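Local coordinates for protein ML032222a iGluR (PDB 4YKI) that binds glycine in the bilobed ligand-binding domain of a ctenophore ionotropic glutamate receptor subunit, probably to open its ion channel, at residues B[21-26]-B[55-60]; B[78-83]-B[217-222]. All coordinates share one frame; numbering follows the deposited sequence.

Contact 1: B[21-26]-B[55-60]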
loop_
_atom_site.group_PDB
_atom_site.type_symbol
_atom_site.label_atom_id
_atom_site.label_comp_id
_atom_site.label_asym_id
_atom_site.label_seq_id
_atom_site.Cartn_x
_atom_site.Cartn_y
_atom_site.Cartn_z
ATOM N N MET B 21 -18.538 -4.400 1.602
ATOM C CA MET B 21 -19.525 -5.471 1.417
ATOM C C MET B 21 -20.826 -5.076 2.091
ATOM O O MET B 21 -20.827 -4.555 3.209
ATOM C CB MET B 21 -19.066 -6.805 1.993
ATOM C CG MET B 21 -18.011 -7.517 1.174
ATOM S SD MET B 21 -18.609 -7.921 -0.478
ATOM C CE MET B 21 -17.992 -9.583 -0.624
ATOM N N PHE B 22 -21.911 -5.358 1.368
ATOM C CA PHE B 22 -23.287 -5.263 1.828
ATOM C C PHE B 22 -23.866 -6.678 1.722
ATOM O O PHE B 22 -23.691 -7.333 0.695
ATOM C CB PHE B 22 -24.105 -4.338 0.914
ATOM C CG PHE B 22 -23.645 -2.894 0.888
ATOM C CD1 PHE B 22 -22.521 -2.511 0.169
ATOM C CD2 PHE B 22 -24.397 -1.913 1.506
ATOM C CE1 PHE B 22 -22.122 -1.188 0.134
ATOM C CE2 PHE B 22 -24.007 -0.590 1.455
ATOM C CZ PHE B 22 -22.881 -0.228 0.770
ATOM N N PHE B 23 -24.550 -7.136 2.769
ATOM C CA PHE B 23 -25.154 -8.474 2.792
ATOM C C PHE B 23 -26.653 -8.350 3.022
ATOM O O PHE B 23 -27.092 -7.875 4.063
ATOM C CB PHE B 23 -24.526 -9.348 3.895
ATOM C CG PHE B 23 -25.142 -10.721 4.009
ATOM C CD1 PHE B 23 -24.967 -11.649 3.010
ATOM C CD2 PHE B 23 -25.914 -11.071 5.110
ATOM C CE1 PHE B 23 -25.538 -12.897 3.095
ATOM C CE2 PHE B 23 -26.478 -12.336 5.200
ATOM C CZ PHE B 23 -26.299 -13.243 4.185
ATOM N N ALA B 24 -27.433 -8.763 2.035
ATOM C CA ALA B 24 -28.880 -8.789 2.157
ATOM C C ALA B 24 -29.293 -10.043 2.915
ATOM O O ALA B 24 -28.793 -11.132 2.637
ATOM C CB ALA B 24 -29.528 -8.755 0.790
ATOM N N THR B 25 -30.203 -9.892 3.872
ATOM C CA THR B 25 -30.577 -10.979 4.772
ATOM C C THR B 25 -31.876 -11.660 4.357
ATOM O O THR B 25 -32.342 -12.569 5.039
ATOM C CB THR B 25 -30.709 -10.471 6.204
ATOM O OG1 THR B 25 -31.619 -9.371 6.229
ATOM C CG2 THR B 25 -29.351 -9.997 6.726
ATOM N N GLU B 26 -32.444 -11.218 3.241
ATOM C CA GLU B 26 -33.707 -11.757 2.729
ATOM C C GLU B 26 -33.807 -11.392 1.253
ATOM O O GLU B 26 -33.112 -10.488 0.784
ATOM C CB GLU B 26 -34.916 -11.174 3.499
ATOM C CG GLU B 26 -35.086 -9.667 3.326
ATOM C CD GLU B 26 -36.177 -9.058 4.199
ATOM O OE1 GLU B 26 -37.349 -9.464 4.069
ATOM O OE2 GLU B 26 -35.853 -8.152 5.003
ATOM N N TYR B 55 -19.507 -17.155 -0.773
ATOM C CA TYR B 55 -19.057 -16.460 0.415
ATOM C C TYR B 55 -19.479 -17.213 1.667
ATOM O O TYR B 55 -20.614 -17.695 1.750
ATOM C CB TYR B 55 -19.631 -15.047 0.436
ATOM C CG TYR B 55 -19.163 -14.113 -0.662
ATOM C CD1 TYR B 55 -17.884 -13.572 -0.643
ATOM C CD2 TYR B 55 -20.004 -13.747 -1.697
ATOM C CE1 TYR B 55 -17.468 -12.705 -1.624
ATOM C CE2 TYR B 55 -19.595 -12.879 -2.689
ATOM C CZ TYR B 55 -18.330 -12.347 -2.637
ATOM O OH TYR B 55 -17.912 -11.440 -3.589
ATOM N N ILE B 56 -18.581 -17.292 2.632
ATOM C CA ILE B 56 -18.819 -17.978 3.905
ATOM C C ILE B 56 -18.476 -17.010 5.034
ATOM O O ILE B 56 -17.349 -16.508 5.140
ATOM C CB ILE B 56 -17.965 -19.257 4.043
ATOM C CG1 ILE B 56 -18.325 -20.228 2.902
ATOM C CG2 ILE B 56 -18.126 -19.910 5.453
ATOM C CD1 ILE B 56 -17.694 -21.591 2.967
ATOM N N GLN B 57 -19.474 -16.738 5.870
ATOM C CA GLN B 57 -19.273 -15.885 7.026
ATOM C C GLN B 57 -18.935 -16.703 8.255
ATOM O O GLN B 57 -19.483 -17.766 8.459
ATOM C CB GLN B 57 -20.537 -15.082 7.303
ATOM C CG GLN B 57 -21.052 -14.301 6.129
ATOM C CD GLN B 57 -22.083 -13.296 6.552
ATOM O OE1 GLN B 57 -21.795 -12.380 7.327
ATOM N NE2 GLN B 57 -23.307 -13.457 6.052
ATOM N N PRO B 58 -18.051 -16.196 9.117
ATOM C CA PRO B 58 -17.796 -16.913 10.369
ATOM C C PRO B 58 -19.003 -16.824 11.284
ATOM O O PRO B 58 -19.638 -15.772 11.367
ATOM C CB PRO B 58 -16.612 -16.164 10.975
ATOM C CG PRO B 58 -16.787 -14.776 10.475
ATOM C CD PRO B 58 -17.326 -14.921 9.062
ATOM N N ASP B 59 -19.318 -17.915 11.963
ATOM C CA ASP B 59 -20.433 -17.914 12.885
ATOM C C ASP B 59 -20.295 -16.838 13.974
ATOM O O ASP B 59 -21.286 -16.267 14.432
ATOM C CB ASP B 59 -20.555 -19.304 13.528
ATOM C CG ASP B 59 -20.833 -20.401 12.513
ATOM O OD1 ASP B 59 -21.549 -20.123 11.533
ATOM O OD2 ASP B 59 -20.371 -21.555 12.713
ATOM N N ASP B 60 -19.067 -16.545 14.386
ATOM C CA ASP B 60 -18.848 -15.568 15.444
ATOM C C ASP B 60 -18.946 -14.118 14.942
ATOM O O ASP B 60 -18.933 -13.211 15.752
ATOM C CB ASP B 60 -17.528 -15.835 16.204
ATOM C CG ASP B 60 -16.260 -15.698 15.353
ATOM O OD1 ASP B 60 -16.295 -15.086 14.257
ATOM O OD2 ASP B 60 -15.213 -16.191 15.846
#
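Two side-chain pairs, Met21 with Tyr55 and Phe23 with Gln57, carry this contact; the nearest CA atoms, of Phe23 and Tyr55, are 10.3 Å apart.

The Met-aromatic pair is the inner one. Met21 and Tyr55 reach toward each other from opposite directions, and the methionine touches with its terminal methyl, CE lying 3.3 Å from Tyr55 CE1 and almost as near to CZ. Bends at chi2 and chi3 swing that methyl onto the phenol end of the ring, obliquely. The sulfur stands farther back, with Met21 SD 5.4 Å from the centroid of the Tyr55 ring. The same methyl reaches the hydroxyl, whose hydrogen bond to Asn39 OD1 of helix 37-49 helps fix the ring.

The second pair is an amide on an aromatic face. Gln57 NE2 sits 3.4 Å above the plane of the Phe23 ring, over its centre, with the amide and ring planes 69° apart. Phe23 is turned to receive it by a chi1 of 178°, CG lying anti to the backbone N.

Trp34 touches all four side chains, and the contact ties its small antiparallel pair 22-23/34-35 to the end of strand 52-56, outermost in the parallel sheet. The chemistry is therefore dispersion and weak polarisation: the partly positive NH2 of Gln57 probably gains from the Phe23 pi cloud beneath it, while the methionine methyl packs on a phenol ring whose hydroxyl Asn39 satisfies.

Contact 2: B[78-83]-B[217-222]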
loop_
_atom_site.group_PDB
_atom_site.type_symbol
_atom_site.label_atom_id
_atom_site.label_comp_id
_atom_site.label_asym_id
_atom_site.label_seq_id
_atom_site.Cartn_x
_atom_site.Cartn_y
_atom_site.Cartn_z
ATOM N N ARG B 78 -9.701 -17.478 11.579
ATOM C CA ARG B 78 -9.819 -18.866 12.016
ATOM C C ARG B 78 -10.432 -19.752 10.938
ATOM O O ARG B 78 -9.981 -20.873 10.720
ATOM C CB ARG B 78 -10.621 -18.959 13.323
ATOM C CG ARG B 78 -10.840 -20.364 13.855
ATOM C CD ARG B 78 -9.556 -21.113 14.182
ATOM N NE ARG B 78 -9.855 -22.406 14.807
ATOM C CZ ARG B 78 -10.110 -22.586 16.102
ATOM N NH1 ARG B 78 -10.073 -21.583 16.969
ATOM N NH2 ARG B 78 -10.397 -23.800 16.528
ATOM N N ASP B 79 -11.458 -19.246 10.253
ATOM C CA ASP B 79 -12.079 -20.041 9.198
ATOM C C ASP B 79 -11.077 -20.351 8.090
ATOM O O ASP B 79 -11.091 -21.432 7.516
ATOM C CB ASP B 79 -13.284 -19.310 8.603
ATOM C CG ASP B 79 -14.568 -19.464 9.405
ATOM O OD1 ASP B 79 -14.579 -20.105 10.473
ATOM O OD2 ASP B 79 -15.572 -18.878 8.928
ATOM N N LEU B 80 -10.229 -19.374 7.753
ATOM C CA LEU B 80 -9.192 -19.596 6.740
ATOM C C LEU B 80 -8.188 -20.665 7.214
ATOM O O LEU B 80 -7.880 -21.589 6.482
ATOM C CB LEU B 80 -8.493 -18.264 6.441
ATOM C CG LEU B 80 -7.502 -18.265 5.285
ATOM C CD1 LEU B 80 -8.215 -18.482 3.971
ATOM C CD2 LEU B 80 -6.761 -16.958 5.227
ATOM N N LEU B 81 -7.707 -20.541 8.447
ATOM C CA LEU B 81 -6.766 -21.512 9.015
ATOM C C LEU B 81 -7.344 -22.913 9.057
ATOM O O LEU B 81 -6.615 -23.880 8.890
ATOM C CB LEU B 81 -6.345 -21.092 10.417
ATOM C CG LEU B 81 -5.482 -19.825 10.457
ATOM C CD1 LEU B 81 -5.289 -19.364 11.884
ATOM C CD2 LEU B 81 -4.115 -20.037 9.796
ATOM N N ASP B 82 -8.661 -23.008 9.265
ATOM C CA ASP B 82 -9.331 -24.300 9.363
ATOM C C ASP B 82 -9.788 -24.843 8.015
ATOM O O ASP B 82 -10.473 -25.857 7.972
ATOM C CB ASP B 82 -10.557 -24.181 10.269
ATOM C CG ASP B 82 -10.208 -24.040 11.741
ATOM O OD1 ASP B 82 -9.036 -24.250 12.123
ATOM O OD2 ASP B 82 -11.127 -23.699 12.502
ATOM N N ASP B 83 -9.412 -24.187 6.916
ATOM C CA ASP B 83 -9.726 -24.622 5.555
ATOM C C ASP B 83 -11.216 -24.585 5.256
ATOM O O ASP B 83 -11.681 -25.264 4.360
ATOM C CB ASP B 83 -9.150 -26.021 5.278
ATOM C CG ASP B 83 -9.240 -26.440 3.806
ATOM O OD1 ASP B 83 -8.921 -25.625 2.892
ATOM O OD2 ASP B 83 -9.632 -27.611 3.558
ATOM N N GLY B 217 -6.886 -11.828 2.508
ATOM C CA GLY B 217 -6.128 -12.817 3.267
ATOM C C GLY B 217 -6.021 -14.139 2.532
ATOM O O GLY B 217 -6.982 -14.572 1.904
ATOM N N LEU B 218 -4.845 -14.759 2.586
ATOM C CA LEU B 218 -4.569 -16.017 1.919
ATOM C C LEU B 218 -3.877 -16.965 2.879
ATOM O O LEU B 218 -3.059 -16.536 3.678
ATOM C CB LEU B 218 -3.650 -15.795 0.710
ATOM C CG LEU B 218 -4.351 -15.091 -0.464
ATOM C CD1 LEU B 218 -3.370 -14.396 -1.407
ATOM C CD2 LEU B 218 -5.209 -16.082 -1.206
ATOM N N PRO B 219 -4.167 -18.268 2.791
ATOM C CA PRO B 219 -3.430 -19.184 3.666
ATOM C C PRO B 219 -1.987 -19.300 3.211
ATOM O O PRO B 219 -1.703 -19.156 2.028
ATOM C CB PRO B 219 -4.169 -20.511 3.489
ATOM C CG PRO B 219 -4.752 -20.429 2.157
ATOM C CD PRO B 219 -5.023 -18.987 1.837
ATOM N N LYS B 220 -1.076 -19.566 4.138
ATOM C CA LYS B 220 0.303 -19.830 3.783
ATOM C C LYS B 220 0.316 -21.015 2.824
ATOM O O LYS B 220 -0.487 -21.956 2.937
ATOM C CB LYS B 220 1.145 -20.095 5.032
ATOM C CG LYS B 220 1.339 -18.841 5.874
ATOM C CD LYS B 220 2.193 -19.121 7.095
ATOM C CE LYS B 220 2.530 -17.848 7.844
ATOM N NZ LYS B 220 3.632 -18.023 8.819
ATOM N N ASP B 221 1.197 -20.924 1.840
ATOM C CA ASP B 221 1.375 -21.953 0.832
ATOM C C ASP B 221 0.213 -22.067 -0.144
ATOM O O ASP B 221 0.140 -23.044 -0.877
ATOM C CB ASP B 221 1.663 -23.328 1.462
ATOM C CG ASP B 221 2.842 -23.308 2.400
ATOM O OD1 ASP B 221 3.841 -22.644 2.075
ATOM O OD2 ASP B 221 2.767 -23.965 3.460
ATOM N N SER B 222 -0.665 -21.064 -0.204
ATOM C CA SER B 222 -1.728 -21.069 -1.214
ATOM C C SER B 222 -1.154 -21.117 -2.641
ATOM O O SER B 222 -0.287 -20.326 -2.981
ATOM C CB SER B 222 -2.580 -19.801 -1.122
ATOM O OG SER B 222 -3.491 -19.749 -2.204
#
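Leu80 makes the contact from the helix side, and its two methyls do different work. Leu80 CD2 rests against backbone, 3.7 Å from Leu218 C and 3.8 Å from Pro219 N, and it also reaches Gly217 C at 4.0 Å. Leu80 CD1 meets the proline ring, lying 3.9 Å from Pro219 CD, and the two side chains cross at about a right angle. With CG anti to the backbone N (chi1 -173°), the leucine extends from the helix straight onto the chain between Gly217 and Pro219. Gly217 presents backbone alone to CD2, and Leu218 sends its own side chain away from the helix, so the meeting is apolar and largely with main chain.

The next shell consists of what holds each backbone in place. Helix 75-81 ends in a Schellman motif: Asp83, with positive phi, is its C-prime residue, and Asp83 N bonds to Leu80 O at 3.0 Å, with Lys84 N bonded to Asp79 O. A salt bridge, Arg78 NE to Asp82 OD2 at 2.9 Å, links the last turn of the helix to the first residue after it, through a bent N-H bond on the syn side of the carboxylate. On the other segment, a type II turn from Pro219 to Ser222 closes with Ser222 N to Pro219 O at 3.1 Å. Ser222 OG then caps Tyr224 N, just ahead of helix 225-238.

Farther out, Gly217 is backbone-bonded to Ile88 of strand 87-89 and Leu218 to Asp103. Leu80 also touches Ile88, which places the end of helix 75-81 against both strand 87-89 and the end of strand 202-218.

Contact 1 closes before contact 2 opens along the chain, and strand 52-56 leads on to helix 75-81, the next regular element. Their centres are 19 Å apart, yet they meet directly: Pro58 CA of contact 1 packs 3.3 Å from Asp79 OD2 of contact 2. The parallel sheet also connects them, since strand 52-56 forms one edge and strand 87-89, which bonds to Gly217, the other. Neither contact lines the glycine pocket. The Met21 side chain lies about 11 Å from the bound glycine and Gly217 about 10 Å, so both belong to the packing around the site rather than to its lining, whose pocket residues include Glu17, Asp91 and Arg98.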